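Local coordinates for xylose isomerase domain protein (Alicyclobacillus acidocaldarius subsp. acidocaldarius, PDB 3U0H), which is a putative TIM-barrel isomerase of the xylose isomerase-like family, whose substrate and reaction remain unassigned, at residues A[71-76]-A[118-123]; A[108-113]-A[149-154]; A[126-131]-A[169-174]; A[140-145]-A[176-181]; A[215-220]-A[252-257]. One frame throughout, in Å; residues are numbered along the deposited sequence. Where two conformers were deposited one is given.

Contact 1: A[71-76]-A[118-123]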
# COMPACT_ATOMS: atom_id res chain seq x y z
N ASN A 71 15.17 -18.57 4.78
CA ASN A 71 16.49 -18.09 4.54
C ASN A 71 16.29 -16.94 3.55
O ASN A 71 15.82 -17.15 2.42
CB ASN A 71 17.31 -19.25 3.96
CG ASN A 71 18.76 -18.89 3.66
OD1 ASN A 71 19.11 -17.73 3.39
ND2 ASN A 71 19.63 -19.92 3.67
N LEU A 72 16.67 -15.75 3.99
CA LEU A 72 16.48 -14.50 3.23
C LEU A 72 17.42 -14.39 2.02
O LEU A 72 17.29 -13.43 1.23
CB LEU A 72 16.69 -13.27 4.13
CG LEU A 72 15.53 -12.93 5.12
CD1 LEU A 72 16.05 -11.99 6.20
CD2 LEU A 72 14.30 -12.38 4.38
N TYR A 73 18.33 -15.36 1.88
CA TYR A 73 19.37 -15.39 0.85
C TYR A 73 19.19 -16.58 -0.07
O TYR A 73 20.04 -16.80 -0.92
CB TYR A 73 20.83 -15.31 1.46
CG TYR A 73 20.90 -14.29 2.60
CD1 TYR A 73 21.02 -12.96 2.33
CD2 TYR A 73 20.71 -14.67 3.93
CE1 TYR A 73 21.04 -12.01 3.35
CE2 TYR A 73 20.71 -13.73 4.97
CZ TYR A 73 20.87 -12.40 4.66
OH TYR A 73 20.80 -11.40 5.60
N ASP A 74 18.07 -17.29 -0.02
CA ASP A 74 17.87 -18.41 -0.95
C ASP A 74 17.65 -17.88 -2.36
O ASP A 74 17.51 -16.67 -2.58
CB ASP A 74 16.67 -19.26 -0.56
CG ASP A 74 17.05 -20.48 0.26
OD1 ASP A 74 18.13 -21.04 0.01
OD2 ASP A 74 16.29 -20.90 1.15
N SER A 75 17.66 -18.81 -3.30
CA SER A 75 17.15 -18.56 -4.64
C SER A 75 15.68 -18.08 -4.53
O SER A 75 15.00 -18.35 -3.52
CB SER A 75 17.26 -19.86 -5.47
OG SER A 75 16.36 -20.86 -4.95
N GLU A 76 15.21 -17.35 -5.55
CA GLU A 76 13.87 -16.77 -5.54
C GLU A 76 12.78 -17.86 -5.38
O GLU A 76 11.93 -17.70 -4.51
CB GLU A 76 13.57 -15.88 -6.81
CG GLU A 76 12.40 -14.87 -6.66
CD GLU A 76 12.48 -13.89 -5.45
OE1 GLU A 76 13.59 -13.45 -5.05
OE2 GLU A 76 11.43 -13.51 -4.90
N SER A 118 19.14 -4.15 -1.96
CA SER A 118 17.82 -3.99 -2.54
C SER A 118 16.95 -5.28 -2.42
O SER A 118 15.76 -5.20 -2.05
CB SER A 118 17.91 -3.64 -4.01
OG SER A 118 18.66 -2.47 -4.23
N GLN A 119 17.56 -6.45 -2.73
CA GLN A 119 16.83 -7.67 -2.68
C GLN A 119 16.44 -7.93 -1.21
O GLN A 119 15.28 -8.33 -0.90
CB GLN A 119 17.64 -8.85 -3.23
CG GLN A 119 16.84 -10.11 -3.21
CD GLN A 119 17.58 -11.33 -3.74
OE1 GLN A 119 18.19 -12.12 -2.97
NE2 GLN A 119 17.49 -11.53 -5.02
N LEU A 120 17.40 -7.74 -0.33
CA LEU A 120 17.11 -8.01 1.06
C LEU A 120 15.96 -7.07 1.60
O LEU A 120 15.06 -7.51 2.31
CB LEU A 120 18.40 -7.95 1.89
CG LEU A 120 18.22 -8.26 3.37
CD1 LEU A 120 17.91 -9.72 3.55
CD2 LEU A 120 19.46 -7.86 4.18
N ALA A 121 15.97 -5.79 1.21
CA ALA A 121 14.90 -4.82 1.59
C ALA A 121 13.56 -5.36 1.12
O ALA A 121 12.58 -5.39 1.88
CB ALA A 121 15.13 -3.43 0.98
N ARG A 122 13.52 -5.84 -0.10
CA ARG A 122 12.24 -6.26 -0.68
C ARG A 122 11.69 -7.54 -0.04
O ARG A 122 10.50 -7.71 0.09
CB ARG A 122 12.36 -6.40 -2.20
CG ARG A 122 11.09 -6.89 -2.89
CD ARG A 122 11.05 -8.40 -3.07
NE ARG A 122 12.19 -9.00 -3.79
CZ ARG A 122 12.37 -10.31 -3.99
NH1 ARG A 122 11.52 -11.22 -3.49
NH2 ARG A 122 13.41 -10.73 -4.70
N ARG A 123 12.56 -8.46 0.32
CA ARG A 123 12.12 -9.76 0.88
C ARG A 123 11.66 -9.64 2.34
O ARG A 123 10.78 -10.36 2.79
CB ARG A 123 13.28 -10.77 0.79
CG ARG A 123 13.56 -11.27 -0.61
CD ARG A 123 14.67 -12.30 -0.64
NE ARG A 123 14.81 -12.95 -1.93
CZ ARG A 123 15.57 -14.03 -2.14
NH1 ARG A 123 16.26 -14.61 -1.12
NH2 ARG A 123 15.65 -14.55 -3.36
O HOH W 1 18.12 -11.26 -0.19
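R123 reaches from helix 113-131 into the 71-76 loop, its chain extended from CG to NE, where backbone oxygens and a carboxylate receive its guanidinium. Its two terminal nitrogens grip one carbonyl end-on: NH1 lies 2.8 Å from D74 O and NH2 2.9 Å from the same atom, both on one face of the carbonyl plane. NH1 adds a weak bond to L72 O, while NH2 also bonds OE1 of E76. That carboxylate is shared with R122, which meets E76 tip to tip. R122 NH2 to E76 OE1 is short (2.7 Å) and nearly straight at 172°, and R122 NH1 takes E76 OE2. The two arginines approach OE1 from opposite faces of its plane. Above the centre of the R123 guanidinium stands Q119 OE1, linked to L72 O through a water that donates to both. Alongside, L120 CD1 packs on L72 CB at 3.8 Å and on Y73 CE1 at 3.9 Å.

The loop contains a type I turn from N71 to D74 and an Asx turn in which N71 OD1 accepts from Y73 N. Farther out, Q126 holds R122 NH1, and E167 of the second subunit forms a salt bridge with R122 NE. The contact illustrates charge sharing: E76 probably offsets part of the charge of two adjacent arginines, while D74 O, E76 OE1 and, weakly, L72 O hold the rotation of the R123 guanidinium.

Contact 2: A[108-113]-A[149-154]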
# COMPACT_ATOMS: atom_id res chain seq x y z
N SER A 108 28.80 -7.17 7.37
CA SER A 108 29.46 -6.92 6.11
C SER A 108 29.23 -8.08 5.16
O SER A 108 28.78 -9.16 5.59
CB SER A 108 30.96 -6.67 6.32
OG SER A 108 31.64 -7.83 6.77
N MSE A 109 29.49 -7.84 3.87
CA MSE A 109 29.26 -8.87 2.84
C MSE A 109 30.15 -8.67 1.64
O MSE A 109 30.62 -7.56 1.39
CB MSE A 109 27.79 -8.84 2.33
CG MSE A 109 27.41 -7.66 1.31
SE MSE A 109 27.24 -5.93 2.26
CE MSE A 109 26.59 -4.82 0.80
N ASP A 110 30.31 -9.72 0.85
CA ASP A 110 31.10 -9.61 -0.37
C ASP A 110 30.32 -9.22 -1.62
O ASP A 110 30.91 -8.79 -2.59
CB ASP A 110 31.88 -10.91 -0.65
CG ASP A 110 33.11 -11.07 0.23
OD1 ASP A 110 33.62 -10.04 0.77
OD2 ASP A 110 33.59 -12.22 0.35
N GLU A 111 29.00 -9.42 -1.61
CA GLU A 111 28.15 -9.12 -2.76
C GLU A 111 27.98 -7.61 -2.98
O GLU A 111 28.05 -6.81 -2.02
CB GLU A 111 26.77 -9.79 -2.61
CG GLU A 111 26.83 -11.33 -2.64
CD GLU A 111 26.60 -12.03 -1.28
OE1 GLU A 111 27.28 -11.73 -0.25
OE2 GLU A 111 25.72 -12.92 -1.24
N GLU A 112 27.79 -7.24 -4.25
CA GLU A 112 27.59 -5.85 -4.65
C GLU A 112 26.37 -5.24 -3.90
O GLU A 112 25.31 -5.87 -3.85
CB GLU A 112 27.38 -5.75 -6.17
CG GLU A 112 28.50 -6.37 -6.97
CD GLU A 112 29.83 -5.75 -6.62
OE1 GLU A 112 29.99 -4.52 -6.84
OE2 GLU A 112 30.70 -6.49 -6.10
N PRO A 113 26.55 -4.05 -3.26
CA PRO A 113 25.57 -3.38 -2.40
C PRO A 113 24.21 -3.17 -3.06
O PRO A 113 23.22 -3.47 -2.42
CB PRO A 113 26.21 -2.01 -2.14
CG PRO A 113 27.64 -2.29 -2.12
CD PRO A 113 27.85 -3.33 -3.20
N ARG A 149 33.09 -7.45 10.46
CA ARG A 149 33.11 -6.34 9.47
C ARG A 149 34.11 -6.35 8.32
O ARG A 149 34.21 -5.36 7.59
CB ARG A 149 33.31 -5.04 10.20
CG ARG A 149 32.36 -4.83 11.34
CD ARG A 149 32.52 -3.47 11.99
NE ARG A 149 31.67 -3.39 13.16
CZ ARG A 149 31.54 -2.35 13.97
NH1 ARG A 149 32.23 -1.24 13.75
NH2 ARG A 149 30.72 -2.43 15.00
N HIS A 150 34.82 -7.45 8.11
CA HIS A 150 36.00 -7.41 7.23
C HIS A 150 35.83 -7.99 5.86
O HIS A 150 36.80 -8.09 5.10
CB HIS A 150 37.20 -8.01 7.95
CG HIS A 150 37.47 -7.34 9.28
ND1 HIS A 150 37.61 -6.01 9.39
CD2 HIS A 150 37.55 -7.86 10.57
CE1 HIS A 150 37.78 -5.68 10.68
NE2 HIS A 150 37.76 -6.81 11.41
N ARG A 151 34.60 -8.33 5.52
CA ARG A 151 34.26 -8.55 4.12
C ARG A 151 34.32 -7.25 3.32
O ARG A 151 34.58 -6.18 3.85
CB ARG A 151 32.90 -9.21 4.00
CG ARG A 151 32.93 -10.59 4.61
CD ARG A 151 31.66 -11.29 4.31
NE ARG A 151 31.63 -12.47 5.13
CZ ARG A 151 31.11 -13.62 4.74
NH1 ARG A 151 30.56 -13.73 3.54
NH2 ARG A 151 31.15 -14.67 5.57
N ARG A 152 34.07 -7.38 2.03
CA ARG A 152 34.36 -6.34 1.06
C ARG A 152 33.62 -5.02 1.30
O ARG A 152 34.24 -3.97 1.24
CB ARG A 152 34.09 -6.91 -0.35
CG ARG A 152 34.05 -5.93 -1.52
CD ARG A 152 35.37 -5.36 -1.98
NE ARG A 152 36.29 -6.39 -2.46
CZ ARG A 152 36.21 -7.05 -3.62
NH1 ARG A 152 35.23 -6.83 -4.48
NH2 ARG A 152 37.14 -7.95 -3.88
N TYR A 153 32.32 -5.10 1.61
CA TYR A 153 31.41 -3.93 1.79
C TYR A 153 30.69 -3.89 3.18
O TYR A 153 30.42 -4.96 3.77
CB TYR A 153 30.35 -3.92 0.69
CG TYR A 153 30.90 -3.88 -0.72
CD1 TYR A 153 31.49 -2.72 -1.22
CD2 TYR A 153 30.80 -4.98 -1.55
CE1 TYR A 153 31.99 -2.65 -2.51
CE2 TYR A 153 31.30 -4.93 -2.86
CZ TYR A 153 31.88 -3.75 -3.31
OH TYR A 153 32.37 -3.69 -4.58
N PRO A 154 30.46 -2.66 3.74
CA PRO A 154 29.75 -2.58 5.00
C PRO A 154 28.26 -2.72 4.79
O PRO A 154 27.76 -2.28 3.75
CB PRO A 154 30.03 -1.14 5.49
CG PRO A 154 30.43 -0.38 4.26
CD PRO A 154 31.22 -1.41 3.49
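S108 OG is gripped twice, accepting from R151 N at 3.3 Å and bonding to L148 O, its stronger partner just outside the 149-154 segment. The first torsion (chi1 68°) sets this hydroxyl between the backbone N and the carbonyl carbon, which places OG against R151 N. Next along the antiparallel pairing, M109 and Y153 form a hydrogen-bonded pair, with M109 N to Y153 O and Y153 N to M109 O both at 3.0 Å; S108 faces P154 as the non-hydrogen-bonded pair. Beyond the paired residues, D110 OD1 accepts from R152 N at 3.0 Å, met almost straight along its C-O bond.

The ring of Y153 carries the apolar half. P113 CD sits over the centre of one face, 3.8 Å from the ring centroid, in a CH-pi contact, while R152 CG rests against the opposite face nearer the rim. M109, a selenomethionine, adds its CE, which touches Y153 CB at 3.9 Å. An alanine in place of Y153 would probably leave P113 without its ring partner and open a gap between the two segments where the ring now fits. P154 of the second subunit packs on E112 and Y153.

This small two-stranded sheet lies apart from the barrel strands: it joins the loop after strand 100-104 to the loop between strand 137-141 and helix 159-169, and M109 packs on Y116 of helix 113-131.

Contact 3: A[126-131]-A[169-174]. With EDO (1,2-ethanediol), chain E.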
# COMPACT_ATOMS: atom_id res chain seq x y z
N GLN A 126 8.26 -8.18 2.11
CA GLN A 126 7.33 -9.29 1.83
C GLN A 126 7.07 -10.11 3.11
O GLN A 126 5.95 -10.47 3.40
CB GLN A 126 7.85 -10.16 0.70
CG GLN A 126 7.74 -9.52 -0.69
CD GLN A 126 8.32 -10.41 -1.80
OE1 GLN A 126 9.41 -10.95 -1.67
NE2 GLN A 126 7.59 -10.57 -2.86
N VAL A 127 8.10 -10.38 3.89
CA VAL A 127 7.90 -11.11 5.13
C VAL A 127 7.01 -10.31 6.07
O VAL A 127 6.04 -10.85 6.61
CB VAL A 127 9.23 -11.47 5.76
CG1 VAL A 127 9.08 -11.94 7.22
CG2 VAL A 127 9.90 -12.55 4.92
N ALA A 128 7.31 -9.02 6.23
CA ALA A 128 6.58 -8.17 7.15
C ALA A 128 5.13 -8.07 6.74
O ALA A 128 4.25 -8.11 7.56
CB ALA A 128 7.18 -6.79 7.16
N VAL A 129 4.88 -7.94 5.45
CA VAL A 129 3.53 -7.90 4.92
C VAL A 129 2.74 -9.19 5.20
O VAL A 129 1.56 -9.09 5.58
CB VAL A 129 3.51 -7.58 3.42
CG1 VAL A 129 2.12 -7.83 2.80
CG2 VAL A 129 3.98 -6.14 3.20
N GLU A 130 3.35 -10.37 5.11
CA GLU A 130 2.60 -11.61 5.39
C GLU A 130 2.19 -11.60 6.85
O GLU A 130 1.26 -12.31 7.24
CB GLU A 130 3.40 -12.90 5.11
CG GLU A 130 3.64 -13.17 3.64
CD GLU A 130 2.32 -13.25 2.90
OE1 GLU A 130 1.43 -13.95 3.39
OE2 GLU A 130 2.15 -12.56 1.88
N LEU A 131 2.85 -10.77 7.65
CA LEU A 131 2.60 -10.84 9.10
C LEU A 131 1.62 -9.76 9.61
O LEU A 131 1.17 -9.81 10.75
CB LEU A 131 3.92 -10.83 9.89
CG LEU A 131 4.85 -12.04 9.73
CD1 LEU A 131 6.21 -11.66 10.33
CD2 LEU A 131 4.33 -13.29 10.44
N ILE A 169 13.00 -0.84 3.45
CA ILE A 169 12.02 -1.90 3.61
C ILE A 169 10.61 -1.31 3.43
O ILE A 169 9.77 -1.89 2.76
CB ILE A 169 12.13 -2.59 5.03
CG1 ILE A 169 13.54 -3.23 5.26
CG2 ILE A 169 10.99 -3.61 5.17
CD1 ILE A 169 13.88 -3.66 6.73
N GLY A 170 10.33 -0.20 4.11
CA GLY A 170 9.08 0.53 4.00
C GLY A 170 7.86 -0.21 4.47
O GLY A 170 6.83 -0.12 3.84
N ALA A 171 7.99 -0.98 5.57
CA ALA A 171 6.89 -1.76 6.13
C ALA A 171 6.72 -1.23 7.50
O ALA A 171 7.70 -1.05 8.24
CB ALA A 171 7.18 -3.26 6.20
N PRO A 172 5.47 -1.03 7.91
CA PRO A 172 5.21 -0.32 9.18
C PRO A 172 5.47 -1.18 10.45
O PRO A 172 5.71 -0.64 11.52
CB PRO A 172 3.74 0.05 9.05
CG PRO A 172 3.11 -1.01 8.13
CD PRO A 172 4.23 -1.58 7.29
N ASN A 173 5.52 -2.49 10.32
CA ASN A 173 5.69 -3.37 11.46
C ASN A 173 7.10 -3.91 11.62
O ASN A 173 7.24 -5.05 12.16
CB ASN A 173 4.70 -4.59 11.42
CG ASN A 173 4.86 -5.45 10.19
OD1 ASN A 173 5.18 -4.93 9.13
ND2 ASN A 173 4.58 -6.73 10.29
N VAL A 174 8.12 -3.15 11.23
CA VAL A 174 9.52 -3.61 11.33
C VAL A 174 10.30 -2.77 12.30
O VAL A 174 10.29 -1.55 12.21
CB VAL A 174 10.25 -3.67 9.96
CG1 VAL A 174 11.70 -4.17 10.08
CG2 VAL A 174 9.49 -4.63 9.05
C1 EDO E . 7.27 -0.23 -0.64
O1 EDO E . 6.26 -0.28 -1.63
C2 EDO E . 6.67 -0.45 0.74
O2 EDO E . 6.37 0.82 1.29
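A128 on helix 113-131 comes closest to A171 in the 169-174 loop, their CA atoms 6.5 Å apart, as a type I turn from A171 to V174 leads into strand 174-179. The alanine methyls are consistent with this close approach: A128 CB touches A171 CB and V174 CG2, each at 3.7 Å. N173 CG lies between its backbone N and carbonyl carbon (chi1 59°), 4.0 Å from A128 CB, and N173 OD1 leans on that methyl at 3.4 Å. N173 ND2 donates to A128 O at 3.1 Å (161° at the hydrogen), and also to M136 O outside the segments. A128 O in turn accepts from L131 N, the two donors arriving from opposite faces of its plane. A leucine in place of N173 would probably leave both M136 O and A128 O without this side-chain donor.

G170 O bonds an ethanediol that also reaches G170 O of the second subunit. The chemistry is lopsided: ND2 has two acceptors that fix the amide's rotation, whereas OD1 is buried without a polar partner, a probable cost of the close helix-loop fit.

Contact 4: A[140-145]-A[176-181]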
# COMPACT_ATOMS: atom_id res chain seq x y z
N LEU A 140 14.62 -6.91 13.62
CA LEU A 140 15.83 -7.20 12.89
C LEU A 140 16.94 -6.94 13.88
O LEU A 140 17.04 -5.86 14.45
CB LEU A 140 15.94 -6.24 11.69
CG LEU A 140 14.90 -6.43 10.62
CD1 LEU A 140 15.04 -5.50 9.41
CD2 LEU A 140 14.86 -7.88 10.14
N GLU A 141 17.75 -7.95 14.12
CA GLU A 141 18.92 -7.81 14.94
C GLU A 141 20.13 -7.18 14.25
O GLU A 141 20.77 -7.83 13.43
CB GLU A 141 19.29 -9.18 15.51
CG GLU A 141 20.44 -9.12 16.51
CD GLU A 141 20.76 -10.50 17.11
OE1 GLU A 141 20.15 -11.52 16.72
OE2 GLU A 141 21.62 -10.54 17.99
N TYR A 142 20.48 -5.93 14.59
CA TYR A 142 21.77 -5.34 14.15
C TYR A 142 22.90 -6.00 14.95
O TYR A 142 22.77 -6.21 16.13
CB TYR A 142 21.81 -3.82 14.30
CG TYR A 142 21.63 -3.25 15.70
CD1 TYR A 142 20.37 -3.09 16.28
CD2 TYR A 142 22.72 -2.79 16.42
CE1 TYR A 142 20.23 -2.56 17.57
CE2 TYR A 142 22.59 -2.27 17.67
CZ TYR A 142 21.36 -2.13 18.25
OH TYR A 142 21.32 -1.61 19.52
N VAL A 143 23.98 -6.33 14.27
CA VAL A 143 25.08 -7.10 14.84
C VAL A 143 26.31 -6.18 14.93
O VAL A 143 26.77 -5.60 13.93
CB VAL A 143 25.29 -8.34 13.97
CG1 VAL A 143 26.60 -9.10 14.25
CG2 VAL A 143 24.02 -9.20 14.06
N GLY A 144 26.82 -6.01 16.15
CA GLY A 144 27.88 -5.03 16.46
C GLY A 144 29.36 -5.46 16.47
O GLY A 144 30.21 -4.62 16.27
N PRO A 145 29.68 -6.75 16.71
CA PRO A 145 31.10 -7.05 16.84
C PRO A 145 31.96 -6.92 15.56
O PRO A 145 31.52 -7.21 14.46
CB PRO A 145 31.11 -8.49 17.32
CG PRO A 145 29.85 -8.64 18.04
CD PRO A 145 28.87 -7.84 17.24
N ALA A 176 13.40 -3.50 15.85
CA ALA A 176 14.66 -3.99 16.25
C ALA A 176 14.57 -5.16 17.24
O ALA A 176 13.72 -5.20 18.14
CB ALA A 176 15.52 -2.81 16.82
N LEU A 177 15.47 -6.10 17.10
CA LEU A 177 15.80 -7.04 18.20
C LEU A 177 17.04 -6.38 18.76
O LEU A 177 18.01 -6.26 18.05
CB LEU A 177 16.12 -8.46 17.64
CG LEU A 177 16.19 -9.67 18.61
CD1 LEU A 177 16.47 -10.96 17.81
CD2 LEU A 177 17.31 -9.49 19.64
N VAL A 178 17.01 -5.96 20.01
CA VAL A 178 18.09 -5.29 20.62
C VAL A 178 18.84 -6.24 21.54
O VAL A 178 18.32 -6.66 22.58
CB VAL A 178 17.59 -4.09 21.47
CG1 VAL A 178 18.80 -3.38 22.08
CG2 VAL A 178 16.75 -3.14 20.63
N ASP A 179 20.10 -6.52 21.22
CA ASP A 179 20.95 -7.43 22.02
C ASP A 179 22.00 -6.61 22.78
O ASP A 179 22.61 -5.78 22.15
CB ASP A 179 21.62 -8.37 21.04
CG ASP A 179 22.42 -9.48 21.72
OD1 ASP A 179 23.17 -9.19 22.69
OD2 ASP A 179 22.30 -10.66 21.22
N SER A 180 22.26 -6.83 24.07
CA SER A 180 23.22 -5.97 24.76
C SER A 180 24.56 -6.08 24.13
O SER A 180 25.37 -5.16 24.20
CB SER A 180 23.37 -6.35 26.24
OG SER A 180 23.27 -7.76 26.33
N TYR A 181 24.82 -7.23 23.55
CA TYR A 181 26.16 -7.54 23.07
C TYR A 181 26.46 -6.58 21.91
O TYR A 181 27.60 -6.15 21.72
CB TYR A 181 26.25 -9.00 22.62
CG TYR A 181 27.61 -9.59 22.75
CD1 TYR A 181 28.07 -10.10 23.96
CD2 TYR A 181 28.47 -9.63 21.67
CE1 TYR A 181 29.35 -10.66 24.06
CE2 TYR A 181 29.75 -10.13 21.78
CZ TYR A 181 30.18 -10.66 22.98
OH TYR A 181 31.45 -11.21 23.10
O HOH W 2 21.03 -6.26 18.51
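L140 and L177 belong to the tight end of this contact, where strands 137-141 and 174-179 run parallel. L177 N donates to L140 O at 3.1 Å, approaching from well above the carbonyl plane (73°). E141 CB and L177 CB pack 3.9 Å apart beside this rung. Beyond E141 the backbones part, and a water takes over from direct bonds, donating to Y142 O and L177 O and accepting from D179 N at 2.9 Å. It also lies over the centre of the Y142 ring. Farther along, P145 CG meets the edge of the Y181 ring at 4.0 Å.

At this C-terminal end of the barrel, an extended E141 brings OE2 within 3.3 Å of D179 OD2, two acceptors with no bond between them. D179 also caps helix 180-185, its OD1 accepting from Y181 N at 2.7 Å, and OD2 pairs with R221 and H205. Such clustered carboxylates and basic side chains are consistent with the polar active-site mouth of related TIM barrels.

Contact 5: A[215-220]-A[252-257]. With EDO (1,2-ethanediol), chain D.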
# COMPACT_ATOMS: atom_id res chain seq x y z
N ASP A 215 36.92 -5.68 20.70
CA ASP A 215 37.51 -7.00 20.86
C ASP A 215 36.48 -8.14 20.97
O ASP A 215 36.71 -9.29 20.50
CB ASP A 215 38.39 -7.01 22.11
CG ASP A 215 39.55 -5.99 22.05
OD1 ASP A 215 39.95 -5.64 20.92
OD2 ASP A 215 40.04 -5.56 23.15
N ALA A 216 35.35 -7.80 21.59
CA ALA A 216 34.38 -8.80 21.96
C ALA A 216 34.01 -9.65 20.74
O ALA A 216 33.87 -9.13 19.61
CB ALA A 216 33.17 -8.14 22.63
N HIS A 217 33.98 -10.98 20.94
CA HIS A 217 33.61 -11.93 19.87
C HIS A 217 32.20 -12.42 20.01
O HIS A 217 31.77 -12.85 21.07
CB HIS A 217 34.56 -13.10 19.85
CG HIS A 217 34.51 -13.90 18.56
ND1 HIS A 217 33.46 -14.71 18.25
CD2 HIS A 217 35.46 -14.07 17.54
CE1 HIS A 217 33.71 -15.34 17.06
NE2 HIS A 217 34.94 -14.94 16.63
N ASP A 218 31.48 -12.37 18.90
CA ASP A 218 30.07 -12.69 18.81
C ASP A 218 29.70 -14.03 19.33
O ASP A 218 28.56 -14.22 19.80
CB ASP A 218 29.64 -12.60 17.36
CG ASP A 218 28.19 -12.74 17.19
OD1 ASP A 218 27.42 -11.94 17.77
OD2 ASP A 218 27.80 -13.67 16.48
N GLY A 219 30.67 -14.94 19.23
CA GLY A 219 30.50 -16.38 19.42
C GLY A 219 31.02 -16.82 20.78
O GLY A 219 30.88 -17.97 21.12
N LYS A 220 31.60 -15.89 21.53
CA LYS A 220 32.28 -16.16 22.82
C LYS A 220 31.80 -15.21 23.95
O LYS A 220 32.53 -14.35 24.40
CB LYS A 220 33.81 -16.03 22.64
CG LYS A 220 34.32 -16.82 21.47
CD LYS A 220 35.83 -16.77 21.28
CE LYS A 220 36.20 -17.08 19.83
NZ LYS A 220 37.59 -16.68 19.49
N LEU A 252 25.87 -17.01 23.37
CA LEU A 252 26.50 -17.87 22.39
C LEU A 252 27.91 -18.19 22.92
O LEU A 252 28.53 -17.34 23.52
CB LEU A 252 26.57 -17.21 20.99
CG LEU A 252 25.24 -16.78 20.36
CD1 LEU A 252 25.48 -16.21 18.97
CD2 LEU A 252 24.24 -17.92 20.22
N HIS A 253 28.37 -19.42 22.75
CA HIS A 253 29.66 -19.82 23.30
C HIS A 253 30.25 -20.96 22.47
O HIS A 253 29.50 -21.74 21.87
CB HIS A 253 29.47 -20.25 24.74
CG HIS A 253 28.47 -21.36 24.91
ND1 HIS A 253 27.14 -21.14 24.92
CD2 HIS A 253 28.66 -22.77 25.00
CE1 HIS A 253 26.50 -22.33 25.05
NE2 HIS A 253 27.43 -23.32 25.10
N GLU A 254 31.58 -21.07 22.40
CA GLU A 254 32.22 -22.15 21.58
C GLU A 254 32.55 -23.40 22.39
O GLU A 254 32.71 -24.51 21.85
CB GLU A 254 33.49 -21.64 20.89
CG GLU A 254 33.23 -20.58 19.84
CD GLU A 254 34.46 -20.22 19.00
OE1 GLU A 254 35.59 -20.74 19.23
OE2 GLU A 254 34.25 -19.39 18.08
N THR A 255 32.62 -23.18 23.70
CA THR A 255 33.05 -24.17 24.65
C THR A 255 32.07 -24.25 25.83
O THR A 255 31.43 -23.30 26.14
CB THR A 255 34.45 -23.78 25.18
OG1 THR A 255 34.44 -22.39 25.54
CG2 THR A 255 35.52 -24.01 24.08
N PRO A 256 31.98 -25.41 26.49
CA PRO A 256 31.14 -25.50 27.66
C PRO A 256 31.21 -24.27 28.56
O PRO A 256 32.30 -23.88 29.00
CB PRO A 256 31.71 -26.70 28.40
CG PRO A 256 32.19 -27.58 27.32
CD PRO A 256 32.55 -26.72 26.15
N LEU A 257 30.04 -23.67 28.79
CA LEU A 257 29.85 -22.63 29.83
C LEU A 257 30.02 -23.27 31.25
O LEU A 257 29.89 -24.49 31.39
CB LEU A 257 28.47 -21.97 29.71
CG LEU A 257 28.03 -21.01 28.56
CD1 LEU A 257 26.52 -20.87 28.49
CD2 LEU A 257 28.65 -19.64 28.73
C1 EDO D . 23.57 -13.84 15.89
O1 EDO D . 24.41 -14.98 16.11
C2 EDO D . 24.51 -12.73 15.45
O2 EDO D . 24.95 -12.02 16.60
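H217 and E254 meet with E254 OE2 approaching the imidazole obliquely, 4.2 Å from H217 CE1. One face of the same ring carries K220 CE, 3.7 Å above its centre, and H147 also stacks with the ring. In the ring plane, G219 N donates to H217 ND1 at 3.0 Å, which helps to hold the rotation of the imidazole. In the second loop, L257 CG lies over one face of the H253 ring, toward its rim, and H253 ND1 bonds V251 O.

K220, extended beyond CG, carries CE to within 3.5 Å of E254 OE2. K220 NZ stays 4.5 Å from E254 OE2, beyond salt-bridge range. L252 CD1 lies 3.8 Å from D218 O and also touches an ethanediol, whose O2 donates to D218 OD1 at 2.7 Å; the same molecule is also hydrogen-bonded to H182 NE2. Between the backbones, G219 O nears the nitrogens of H253 and E254 at angles too poor for bonding.

The two segments therefore meet through van der Waals contact and loose electrostatics; the firmer bonds, G219 N to H217 ND1 and the salt bridge of D218 to R221, lie within the first loop, and an L252-R221 backbone bond ties the loops just beyond.

Read together, the five contacts show how chemistry follows position in a TIM barrel. Contact 4 is the fully buried one, joining two neighbouring barrel strands, and contact 3 is likewise buried, packing helix 113-131 on the loop that enters strand 174-179; the two meet where I169 and V174 touch L140. Contact 1 uses an earlier part of the same helix, trading small apolar groups for shared charges. Contacts 1 and 2 are partly buried and both reach the second subunit, yet contact 2 relies on antiparallel backbone pairing. Contact 5, at the surface, is the weakest in direct bonds, but it adjoins contact 4 through Y181 and its weak hydrogen bond to H217 O.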